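Long-range contacts in Atp-dependent DNA ligase (Psychromonas sp., PDB 4D05), which joins breaks in the DNA backbone at the expense of ATP, working through a covalent enzyme-adenylate intermediate: residues A[32-37]-A[60-65]; A[151-156]-A[174-179]; A[210-215]-A[244-249]. All blocks are in the same frame, centred on the assembly; numbering follows the deposited sequence.

Contact 1. Residues A[32-37]-A[60-65]. With AMP (adenosine monophosphate), chain H; SO4 (sulfate ion), chain G.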
loop_
_atom_site.group_PDB
_atom_site.type_symbol
_atom_site.label_atom_id
_atom_site.label_comp_id
_atom_site.label_asym_id
_atom_site.label_seq_id
_atom_site.Cartn_x
_atom_site.Cartn_y
_atom_site.Cartn_z
ATOM N N ALA A 32 5.416 1.394 11.988
ATOM C CA ALA A 32 6.084 1.264 13.281
ATOM C C ALA A 32 5.328 0.255 14.136
ATOM O O ALA A 32 4.100 0.224 14.142
ATOM C CB ALA A 32 6.170 2.607 13.994
ATOM N N TYR A 33 6.088 -0.554 14.864
ATOM C CA TYR A 33 5.566 -1.489 15.826
ATOM C C TYR A 33 5.927 -0.969 17.207
ATOM O O TYR A 33 7.101 -0.756 17.530
ATOM C CB TYR A 33 6.205 -2.850 15.592
ATOM C CG TYR A 33 5.897 -3.891 16.629
ATOM C CD1 TYR A 33 4.732 -4.577 16.602
ATOM C CD2 TYR A 33 6.812 -4.223 17.602
ATOM C CE1 TYR A 33 4.456 -5.578 17.552
ATOM C CE2 TYR A 33 6.555 -5.200 18.539
ATOM C CZ TYR A 33 5.365 -5.852 18.521
ATOM O OH TYR A 33 5.071 -6.830 19.445
ATOM N N TRP A 34 4.895 -0.742 18.005
ATOM C CA TRP A 34 5.063 -0.364 19.411
ATOM C C TRP A 34 5.032 -1.596 20.261
ATOM O O TRP A 34 4.043 -2.322 20.306
ATOM C CB TRP A 34 3.954 0.589 19.827
ATOM C CG TRP A 34 3.857 0.899 21.286
ATOM C CD1 TRP A 34 2.943 0.396 22.149
ATOM C CD2 TRP A 34 4.674 1.800 22.048
ATOM N NE1 TRP A 34 3.124 0.920 23.403
ATOM C CE2 TRP A 34 4.179 1.790 23.371
ATOM C CE3 TRP A 34 5.758 2.616 21.746
ATOM C CZ2 TRP A 34 4.746 2.553 24.380
ATOM C CZ3 TRP A 34 6.309 3.376 22.742
ATOM C CH2 TRP A 34 5.808 3.340 24.046
ATOM N N ASN A 35 6.151 -1.854 20.949
ATOM C CA ASN A 35 6.251 -3.081 21.689
ATOM C C ASN A 35 5.855 -2.936 23.151
ATOM O O ASN A 35 6.039 -3.876 23.921
ATOM C CB ASN A 35 7.652 -3.693 21.567
ATOM C CG ASN A 35 8.728 -2.886 22.271
ATOM O OD1 ASN A 35 8.459 -1.869 22.844
ATOM N ND2 ASN A 35 9.961 -3.379 22.229
ATOM N N GLY A 36 5.353 -1.759 23.521
ATOM C CA GLY A 36 5.018 -1.440 24.893
ATOM C C GLY A 36 5.926 -0.408 25.530
ATOM O O GLY A 36 5.569 0.193 26.530
ATOM N N HIS A 37 7.087 -0.171 24.928
ATOM C CA HIS A 37 7.989 0.867 25.435
ATOM C C HIS A 37 8.808 1.612 24.377
ATOM O O HIS A 37 9.418 2.622 24.693
ATOM C CB HIS A 37 8.931 0.314 26.522
ATOM C CG HIS A 37 9.818 -0.801 26.055
ATOM N ND1 HIS A 37 9.423 -2.120 26.039
ATOM C CD2 HIS A 37 11.099 -0.792 25.622
ATOM C CE1 HIS A 37 10.406 -2.873 25.589
ATOM N NE2 HIS A 37 11.438 -2.087 25.334
ATOM N N THR A 60 0.093 -1.793 25.884
ATOM C CA THR A 60 -0.436 -2.745 24.905
ATOM C C THR A 60 0.366 -2.591 23.614
ATOM O O THR A 60 0.590 -1.473 23.160
ATOM C CB THR A 60 -1.894 -2.424 24.613
ATOM O OG1 THR A 60 -2.645 -2.474 25.837
ATOM C CG2 THR A 60 -2.478 -3.391 23.621
ATOM N N ALA A 61 0.841 -3.690 23.038
ATOM C CA ALA A 61 1.539 -3.594 21.756
ATOM C C ALA A 61 0.597 -3.117 20.663
ATOM O O ALA A 61 -0.569 -3.500 20.621
ATOM C CB ALA A 61 2.133 -4.922 21.385
HETATM N N MSE A 62 1.121 -2.267 19.789
HETATM C CA MSE A 62 0.325 -1.669 18.728
HETATM C C MSE A 62 1.083 -1.622 17.392
HETATM O O MSE A 62 2.284 -1.395 17.365
HETATM C CB MSE A 62 -0.094 -0.208 19.103
HETATM C CG MSE A 62 -0.915 -0.128 20.444
HETATM SE SE MSE A 62 -1.452 1.693 20.848
HETATM C CE MSE A 62 0.277 2.304 21.517
ATOM N N ASP A 63 0.352 -1.819 16.297
ATOM C CA ASP A 63 0.870 -1.686 14.938
ATOM C C ASP A 63 0.243 -0.461 14.303
ATOM O O ASP A 63 -0.943 -0.311 14.370
ATOM C CB ASP A 63 0.444 -2.886 14.127
ATOM C CG ASP A 63 1.573 -3.735 13.715
ATOM O OD1 ASP A 63 2.245 -4.305 14.588
ATOM O OD2 ASP A 63 1.771 -3.878 12.496
ATOM N N GLY A 64 1.044 0.413 13.689
ATOM C CA GLY A 64 0.509 1.612 13.081
ATOM C C GLY A 64 1.441 2.219 12.062
ATOM O O GLY A 64 2.500 1.656 11.729
ATOM N N GLU A 65 1.006 3.356 11.553
ATOM C CA GLU A 65 1.798 4.109 10.571
ATOM C C GLU A 65 2.175 5.455 11.197
ATOM O O GLU A 65 1.284 6.171 11.677
ATOM C CB GLU A 65 0.955 4.424 9.330
ATOM C CG GLU A 65 0.784 3.300 8.364
ATOM C CD GLU A 65 2.023 2.877 7.588
ATOM O OE1 GLU A 65 2.773 3.714 7.007
ATOM O OE2 GLU A 65 2.159 1.664 7.429
HETATM P P AMP H . 1.268 -0.332 0.304
HETATM O O1P AMP H . 1.349 -1.384 -0.765
HETATM O O2P AMP H . 2.308 0.752 0.524
HETATM O "O5'" AMP H . 0.930 -1.089 1.656
HETATM C "C5'" AMP H . 0.669 -0.233 2.745
HETATM C "C4'" AMP H . 1.452 -0.769 3.904
HETATM O "O4'" AMP H . 1.219 -0.010 5.070
HETATM C "C3'" AMP H . 0.983 -2.164 4.145
HETATM O "O3'" AMP H . 2.191 -2.912 4.360
HETATM C "C2'" AMP H . 0.151 -2.068 5.391
HETATM O "O2'" AMP H . 0.554 -3.274 6.044
HETATM C "C1'" AMP H . 0.466 -0.694 6.053
HETATM N N9 AMP H . -0.771 0.150 6.190
HETATM C C8 AMP H . -1.012 1.440 5.824
HETATM N N7 AMP H . -2.284 1.833 6.084
HETATM C C5 AMP H . -2.855 0.767 6.692
HETATM C C6 AMP H . -4.198 0.459 7.188
HETATM N N6 AMP H . -5.155 1.397 7.141
HETATM N N1 AMP H . -4.374 -0.756 7.720
HETATM C C2 AMP H . -3.436 -1.713 7.725
HETATM N N3 AMP H . -2.205 -1.524 7.280
HETATM C C4 AMP H . -1.872 -0.321 6.755
HETATM S S SO4 G . -1.326 -6.974 24.609
HETATM O O1 SO4 G . -2.038 -6.281 25.711
HETATM O O2 SO4 G . -0.988 -8.316 25.139
HETATM O O3 SO4 G . -2.276 -7.136 23.423
HETATM O O4 SO4 G . -0.050 -6.242 24.254
#

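Contact 2. Residues A[151-156]-A[174-179]. With AMP (adenosine monophosphate), chain H; SO4 (sulfate ion), chain F.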
loop_
_atom_site.group_PDB
_atom_site.type_symbol
_atom_site.label_atom_id
_atom_site.label_comp_id
_atom_site.label_asym_id
_atom_site.label_seq_id
_atom_site.Cartn_x
_atom_site.Cartn_y
_atom_site.Cartn_z
ATOM N N LYS A 151 -6.181 12.498 -2.971
ATOM C CA LYS A 151 -4.719 12.326 -2.855
ATOM C C LYS A 151 -4.322 11.326 -1.780
ATOM O O LYS A 151 -3.142 11.275 -1.347
ATOM C CB LYS A 151 -4.008 13.661 -2.635
ATOM C CG LYS A 151 -4.363 14.709 -3.642
ATOM C CD LYS A 151 -4.095 14.200 -5.003
ATOM C CE LYS A 151 -4.113 15.330 -6.029
ATOM N NZ LYS A 151 -3.985 14.730 -7.367
ATOM N N GLY A 152 -5.275 10.497 -1.379
ATOM C CA GLY A 152 -4.961 9.326 -0.591
ATOM C C GLY A 152 -4.450 8.176 -1.443
ATOM O O GLY A 152 -4.603 8.165 -2.659
ATOM N N GLU A 153 -3.893 7.158 -0.800
ATOM C CA GLU A 153 -3.166 6.106 -1.502
ATOM C C GLU A 153 -4.063 4.953 -1.973
ATOM O O GLU A 153 -3.828 4.341 -3.005
ATOM C CB GLU A 153 -2.035 5.581 -0.589
ATOM C CG GLU A 153 -0.903 4.878 -1.292
ATOM C CD GLU A 153 0.067 5.827 -1.996
ATOM O OE1 GLU A 153 -0.248 7.020 -2.156
ATOM O OE2 GLU A 153 1.161 5.380 -2.395
ATOM N N GLY A 154 -5.091 4.648 -1.195
ATOM C CA GLY A 154 -5.925 3.504 -1.488
ATOM C C GLY A 154 -6.663 3.067 -0.235
ATOM O O GLY A 154 -6.845 3.871 0.690
ATOM N N LEU A 155 -7.099 1.805 -0.231
ATOM C CA LEU A 155 -7.836 1.248 0.905
ATOM C C LEU A 155 -7.194 -0.037 1.401
ATOM O O LEU A 155 -6.446 -0.697 0.680
ATOM C CB LEU A 155 -9.289 0.937 0.486
ATOM C CG LEU A 155 -10.086 2.136 0.008
ATOM C CD1 LEU A 155 -11.456 1.705 -0.547
ATOM C CD2 LEU A 155 -10.238 3.075 1.143
HETATM N N MSE A 156 -7.490 -0.389 2.646
HETATM C CA MSE A 156 -7.176 -1.676 3.202
HETATM C C MSE A 156 -8.445 -2.337 3.709
HETATM O O MSE A 156 -9.326 -1.659 4.201
HETATM C CB MSE A 156 -6.214 -1.537 4.407
HETATM C CG MSE A 156 -4.902 -0.803 4.099
HETATM SE SE MSE A 156 -3.683 -1.860 2.965
HETATM C CE MSE A 156 -3.669 -3.513 4.031
ATOM N N LYS A 174 -4.792 -5.307 0.447
ATOM C CA LYS A 174 -4.547 -3.980 -0.093
ATOM C C LYS A 174 -5.437 -3.796 -1.285
ATOM O O LYS A 174 -5.527 -4.674 -2.123
ATOM C CB LYS A 174 -3.104 -3.828 -0.637
ATOM C CG LYS A 174 -2.039 -4.192 0.301
ATOM C CD LYS A 174 -0.653 -4.180 -0.406
ATOM C CE LYS A 174 0.413 -4.316 0.625
ATOM N NZ LYS A 174 1.740 -3.974 0.071
ATOM N N LEU A 175 -6.008 -2.608 -1.412
ATOM C CA LEU A 175 -6.777 -2.255 -2.609
ATOM C C LEU A 175 -6.308 -0.907 -3.134
ATOM O O LEU A 175 -6.547 0.150 -2.532
ATOM C CB LEU A 175 -8.273 -2.239 -2.280
ATOM C CG LEU A 175 -9.168 -1.685 -3.380
ATOM C CD1 LEU A 175 -8.995 -2.415 -4.684
ATOM C CD2 LEU A 175 -10.626 -1.762 -2.917
ATOM N N LYS A 176 -5.616 -0.938 -4.272
ATOM C CA LYS A 176 -5.231 0.296 -4.953
ATOM C C LYS A 176 -5.878 0.256 -6.322
ATOM O O LYS A 176 -6.325 -0.805 -6.782
ATOM C CB LYS A 176 -3.702 0.422 -5.049
ATOM C CG LYS A 176 -3.044 0.656 -3.683
ATOM C CD LYS A 176 -1.549 0.885 -3.754
ATOM C CE LYS A 176 -1.239 2.307 -4.208
ATOM N NZ LYS A 176 0.190 2.711 -3.904
ATOM N N LYS A 177 -5.942 1.398 -6.981
ATOM C CA LYS A 177 -6.518 1.428 -8.322
ATOM C C LYS A 177 -5.767 0.599 -9.312
ATOM O O LYS A 177 -6.363 -0.004 -10.226
ATOM C CB LYS A 177 -6.639 2.866 -8.824
ATOM C CG LYS A 177 -7.903 3.514 -8.281
ATOM C CD LYS A 177 -8.480 4.504 -9.187
ATOM C CE LYS A 177 -9.734 5.116 -8.561
ATOM N NZ LYS A 177 -10.137 6.294 -9.350
ATOM N N PHE A 178 -4.459 0.538 -9.130
ATOM C CA PHE A 178 -3.642 -0.266 -9.986
ATOM C C PHE A 178 -2.337 -0.682 -9.323
ATOM O O PHE A 178 -1.960 -0.212 -8.237
ATOM C CB PHE A 178 -3.334 0.499 -11.280
ATOM C CG PHE A 178 -2.673 1.803 -11.044
ATOM C CD1 PHE A 178 -1.308 1.870 -10.816
ATOM C CD2 PHE A 178 -3.418 2.978 -11.031
ATOM C CE1 PHE A 178 -0.686 3.101 -10.587
ATOM C CE2 PHE A 178 -2.807 4.201 -10.797
ATOM C CZ PHE A 178 -1.432 4.260 -10.573
ATOM N N GLU A 179 -1.676 -1.596 -10.030
ATOM C CA GLU A 179 -0.361 -2.133 -9.727
ATOM C C GLU A 179 0.575 -1.787 -10.908
ATOM O O GLU A 179 0.125 -1.630 -12.035
ATOM C CB GLU A 179 -0.458 -3.682 -9.616
ATOM C CG GLU A 179 -1.473 -4.228 -8.565
ATOM C CD GLU A 179 -1.615 -5.766 -8.629
ATOM O OE1 GLU A 179 -0.582 -6.459 -8.387
ATOM O OE2 GLU A 179 -2.744 -6.275 -8.949
HETATM P P AMP H . 1.268 -0.332 0.304
HETATM O O1P AMP H . 1.349 -1.384 -0.765
HETATM O O2P AMP H . 2.308 0.752 0.524
HETATM O "O5'" AMP H . 0.930 -1.089 1.656
HETATM C "C5'" AMP H . 0.669 -0.233 2.745
HETATM C "C4'" AMP H . 1.452 -0.769 3.904
HETATM O "O4'" AMP H . 1.219 -0.010 5.070
HETATM C "C3'" AMP H . 0.983 -2.164 4.145
HETATM O "O3'" AMP H . 2.191 -2.912 4.360
HETATM C "C2'" AMP H . 0.151 -2.068 5.391
HETATM O "O2'" AMP H . 0.554 -3.274 6.044
HETATM C "C1'" AMP H . 0.466 -0.694 6.053
HETATM N N9 AMP H . -0.771 0.150 6.190
HETATM C C8 AMP H . -1.012 1.440 5.824
HETATM N N7 AMP H . -2.284 1.833 6.084
HETATM C C5 AMP H . -2.855 0.767 6.692
HETATM C C6 AMP H . -4.198 0.459 7.188
HETATM N N6 AMP H . -5.155 1.397 7.141
HETATM N N1 AMP H . -4.374 -0.756 7.720
HETATM C C2 AMP H . -3.436 -1.713 7.725
HETATM N N3 AMP H . -2.205 -1.524 7.280
HETATM C C4 AMP H . -1.872 -0.321 6.755
HETATM S S SO4 F . 4.190 -4.751 2.615
HETATM O O1 SO4 F . 4.011 -3.508 1.856
HETATM O O2 SO4 F . 4.734 -4.487 3.961
HETATM O O3 SO4 F . 2.900 -5.427 2.802
HETATM O O4 SO4 F . 5.116 -5.634 1.886
HETATM O O HOH W 1 -4.926 3.703 -5.638
#

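Contact 3. Residues A[210-215]-A[244-249]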
loop_
_atom_site.group_PDB
_atom_site.type_symbol
_atom_site.label_atom_id
_atom_site.label_comp_id
_atom_site.label_asym_id
_atom_site.label_seq_id
_atom_site.Cartn_x
_atom_site.Cartn_y
_atom_site.Cartn_z
ATOM N N VAL A 210 6.255 -14.319 -18.086
ATOM C CA VAL A 210 5.089 -14.299 -18.949
ATOM C C VAL A 210 5.281 -13.294 -20.083
ATOM O O VAL A 210 5.668 -12.134 -19.856
ATOM C CB VAL A 210 3.830 -13.939 -18.156
ATOM C CG1 VAL A 210 2.635 -13.844 -19.090
ATOM C CG2 VAL A 210 3.606 -14.969 -17.044
ATOM N N THR A 211 5.054 -13.748 -21.308
ATOM C CA THR A 211 5.098 -12.882 -22.474
ATOM C C THR A 211 3.668 -12.471 -22.850
ATOM O O THR A 211 2.758 -13.307 -22.949
ATOM C CB THR A 211 5.782 -13.586 -23.668
ATOM O OG1 THR A 211 7.128 -13.869 -23.323
ATOM C CG2 THR A 211 5.776 -12.726 -24.914
ATOM N N PHE A 212 3.479 -11.183 -23.088
ATOM C CA PHE A 212 2.148 -10.653 -23.408
ATOM C C PHE A 212 2.217 -9.363 -24.163
ATOM O O PHE A 212 3.271 -8.704 -24.222
ATOM C CB PHE A 212 1.271 -10.483 -22.146
ATOM C CG PHE A 212 1.829 -9.527 -21.143
ATOM C CD1 PHE A 212 2.825 -9.933 -20.266
ATOM C CD2 PHE A 212 1.368 -8.210 -21.086
ATOM C CE1 PHE A 212 3.359 -9.037 -19.326
ATOM C CE2 PHE A 212 1.860 -7.313 -20.151
ATOM C CZ PHE A 212 2.880 -7.731 -19.269
ATOM N N LYS A 213 1.081 -9.025 -24.768
ATOM C CA LYS A 213 0.949 -7.816 -25.588
ATOM C C LYS A 213 0.494 -6.612 -24.771
ATOM O O LYS A 213 -0.412 -6.720 -23.960
ATOM C CB LYS A 213 -0.084 -8.087 -26.681
ATOM C CG LYS A 213 -0.360 -6.933 -27.595
ATOM C CD LYS A 213 -1.340 -7.307 -28.690
ATOM C CE LYS A 213 -2.781 -7.217 -28.213
ATOM N NZ LYS A 213 -3.663 -7.317 -29.415
ATOM N N ILE A 214 1.076 -5.453 -25.050
ATOM C CA ILE A 214 0.624 -4.183 -24.522
ATOM C C ILE A 214 0.362 -3.239 -25.679
ATOM O O ILE A 214 1.299 -2.871 -26.420
ATOM C CB ILE A 214 1.647 -3.544 -23.552
ATOM C CG1 ILE A 214 1.849 -4.435 -22.335
ATOM C CG2 ILE A 214 1.197 -2.151 -23.126
ATOM C CD1 ILE A 214 2.984 -3.955 -21.440
ATOM N N GLY A 215 -0.911 -2.855 -25.853
ATOM C CA GLY A 215 -1.291 -2.010 -26.987
ATOM C C GLY A 215 -1.798 -0.635 -26.588
ATOM O O GLY A 215 -2.102 0.174 -27.457
ATOM N N ASN A 244 -1.885 -16.403 -16.291
ATOM C CA ASN A 244 -1.086 -15.493 -15.471
ATOM C C ASN A 244 -0.649 -14.217 -16.200
ATOM O O ASN A 244 0.432 -13.664 -15.933
ATOM C CB ASN A 244 0.160 -16.187 -14.921
ATOM C CG ASN A 244 0.723 -15.471 -13.710
ATOM O OD1 ASN A 244 -0.001 -14.759 -13.011
ATOM N ND2 ASN A 244 2.024 -15.607 -13.485
ATOM N N ILE A 245 -1.487 -13.751 -17.111
ATOM C CA ILE A 245 -1.179 -12.528 -17.831
ATOM C C ILE A 245 -1.684 -11.320 -17.026
ATOM O O ILE A 245 -2.837 -11.312 -16.573
ATOM C CB ILE A 245 -1.805 -12.544 -19.211
ATOM C CG1 ILE A 245 -1.224 -13.717 -20.010
ATOM C CG2 ILE A 245 -1.552 -11.213 -19.891
ATOM C CD1 ILE A 245 -1.950 -14.055 -21.318
ATOM N N PRO A 246 -0.842 -10.290 -16.839
ATOM C CA PRO A 246 -1.369 -9.091 -16.159
ATOM C C PRO A 246 -2.590 -8.520 -16.875
ATOM O O PRO A 246 -2.605 -8.358 -18.103
ATOM C CB PRO A 246 -0.191 -8.100 -16.211
ATOM C CG PRO A 246 1.037 -9.008 -16.278
ATOM C CD PRO A 246 0.585 -10.166 -17.155
ATOM N N ARG A 247 -3.620 -8.226 -16.092
ATOM C CA ARG A 247 -4.899 -7.822 -16.631
ATOM C C ARG A 247 -4.967 -6.306 -16.843
ATOM O O ARG A 247 -4.500 -5.517 -16.018
ATOM C CB ARG A 247 -6.003 -8.306 -15.668
ATOM C CG ARG A 247 -7.355 -8.561 -16.288
ATOM C CD ARG A 247 -8.327 -9.270 -15.276
ATOM N NE ARG A 247 -8.314 -8.560 -14.009
ATOM C CZ ARG A 247 -8.556 -9.092 -12.818
ATOM N NH1 ARG A 247 -8.848 -10.392 -12.684
ATOM N NH2 ARG A 247 -8.496 -8.301 -11.749
ATOM N N PHE A 248 -5.544 -5.905 -17.970
ATOM C CA PHE A 248 -5.706 -4.489 -18.334
ATOM C C PHE A 248 -4.355 -3.778 -18.355
ATOM O O PHE A 248 -4.227 -2.656 -17.892
ATOM C CB PHE A 248 -6.685 -3.799 -17.367
ATOM C CG PHE A 248 -7.971 -4.552 -17.202
ATOM C CD1 PHE A 248 -8.677 -4.987 -18.320
ATOM C CD2 PHE A 248 -8.477 -4.836 -15.941
ATOM C CE1 PHE A 248 -9.838 -5.703 -18.165
ATOM C CE2 PHE A 248 -9.646 -5.548 -15.791
ATOM C CZ PHE A 248 -10.324 -5.973 -16.897
ATOM N N ALA A 249 -3.347 -4.445 -18.912
ATOM C CA ALA A 249 -1.991 -3.929 -18.912
ATOM C C ALA A 249 -1.822 -2.760 -19.899
ATOM O O ALA A 249 -2.370 -2.776 -21.008
ATOM C CB ALA A 249 -1.054 -5.039 -19.259
HETATM O O HOH W 2 -2.444 -2.769 -23.509
#

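Contact 1. Residues A[32-37]-A[60-65]
The indole of W34 and the selenomethionine M62 run alongside each other in one direction on one face of the sheet. W34 holds CG anti to its backbone N (chi1 171°), and M62 bends at chi3 so that its methyl CE comes over one face of the ring, 3.3 Å from CD1 of W34. The selenium of M62 stands farther back and oblique to the five-membered ring, a loose Met-aromatic contact. At the indole edge, T60 O sits 3.2 Å from CD1 of W34, while NE1 is bonded to P58 O. On the opposite face, D63 OD1 meets the edge of the Y33 ring, 3.2 Å from CD1 of Y33. Carboxylate and ring planes are turned 72° apart, and OD2 of D63 is held by a salt bridge to R31. These pairs rest on an antiparallel backbone in which A32 with G64 and W34 with M62 are hydrogen-bonded pairs, and Y33 with D63 is a non-hydrogen-bonded one. Next to G64, the bent side chain of E65 brings OE2 to 3.0 Å from O4' of AMP, a close approach at the ribose. D63, G64 and E65 probably correspond to motif III of nucleotidyltransferase ligases, which here brings E65 into the AMP pocket. Strand 30-34 is set between strands 39-40 and 62-67, with F95 of strand 94-99 reaching A32 and W34, and F57 meeting the indole edge-to-face.

Contact 2. Residues A[151-156]-A[174-179]
The two segments run antiparallel, with L155 and L175 as a hydrogen-bonded pair: L155 N to L175 O and L175 N to L155 O both measure 2.9 Å, the first almost perfectly straight at 179°. M156 and K174 form the adjoining non-hydrogen-bonded pair. G154, next in line, has backbone angles suited to glycine, and a CB there would collide with L175 O. Beyond it, a water bridges E153 O and K177 N.

On the face shared by M156 and K174, the two side chains are laid flank to flank. The twice-bent selenomethionine M156 packs its SE 3.8 Å from CA of K174, while its CG meets the adenine at C6 of AMP, 3.4 Å away. K174 is extended beyond CG, which carries NZ out to O1P of AMP at 2.7 Å and to O1 of a sulfate at 2.9 Å; this sulfate probably comes from the crystallisation liquor. Two anions gripping one ammonium would probably favour its charged form. E153 and K176 are paired in the same manner, and NZ of K176 reaches E153 OE2 at 3.2 Å from above the carboxylate plane, making a salt bridge. On the other face, the leucines L155 and L175 pack on L140 and L144 of helix 137-149.

A selenomethionine against the base and a lysine at the phosphate, from two adjacent strands, with E153 also in the AMP pocket, fit the adenylation domain of nucleotidyltransferase ligases; the segments probably carry motifs IV and V.

Contact 3. Residues A[210-215]-A[244-249]
F212 is the side chain on which I245, P246 and A249 converge. Its chi1 of 61° tucks CG in between N and C of its own backbone, with CB directed toward segment 244-249. CB begins the packing, 3.7 Å from CG2 of I245, and the same methyl also touches CG, the two side chains running past one another head to tail. Farther out along one side of the ring, CD1 of F212 lies 3.8 Å from CD of P246, and CE1 meets both CD and CG of that proline. At the tip, CZ of F212 is 3.7 Å from CG of P246. The proline therefore lies over one ring face in a CH-pi contact: its CD stands 3.9 Å from the centroid of the F212 ring, only 17° off the normal. Along the other side, CE2 of F212 reaches CB of A249 at 3.8 Å, in an oblique approach.

Strand 211-214 is an edge strand of the antiparallel sheet of the OB-like domain, and segment 244-249 lies in the loop that leads into strand 250-256, the other edge strand, so this apolar packing joins the two ends of the sheet, consistent with the closed barrel of an OB fold. Y235 of strand 232-237 meets the F212 ring edge-to-face. An alanine in place of F212 would probably loosen the loop, since P246 and A249 would lose the ring they rest on.

Beside F212, V210 crosses I245 at about a right angle, and CG2 of V210 lies 3.6 Å from N244 O. The polar end of N244 is occupied elsewhere, OD1 by K240 and ND2 by E208. At the opposite end of strand 211-214, a single water links G215 N to A249 O.

Contacts 1, 2 and 3 follow one another along the chain without interleaving. The first two belong to the adenylation domain but lie in different mixed sheets: strands 30-34 and 62-67 in one, strands 154-159 and 173-175 in the other. Their centres are 24 Å apart and their nearest atoms about 8 Å, yet both touch AMP, so the nucleotide pocket is lined by residues of both sheets. Contact 3 lies in the OB-like domain, its centre 21 Å from that of contact 2 and 40 Å from that of contact 1. Segment 174-179 ends where strand 179-190 of the OB sheet begins, placing contact 2 at the junction of the two domains.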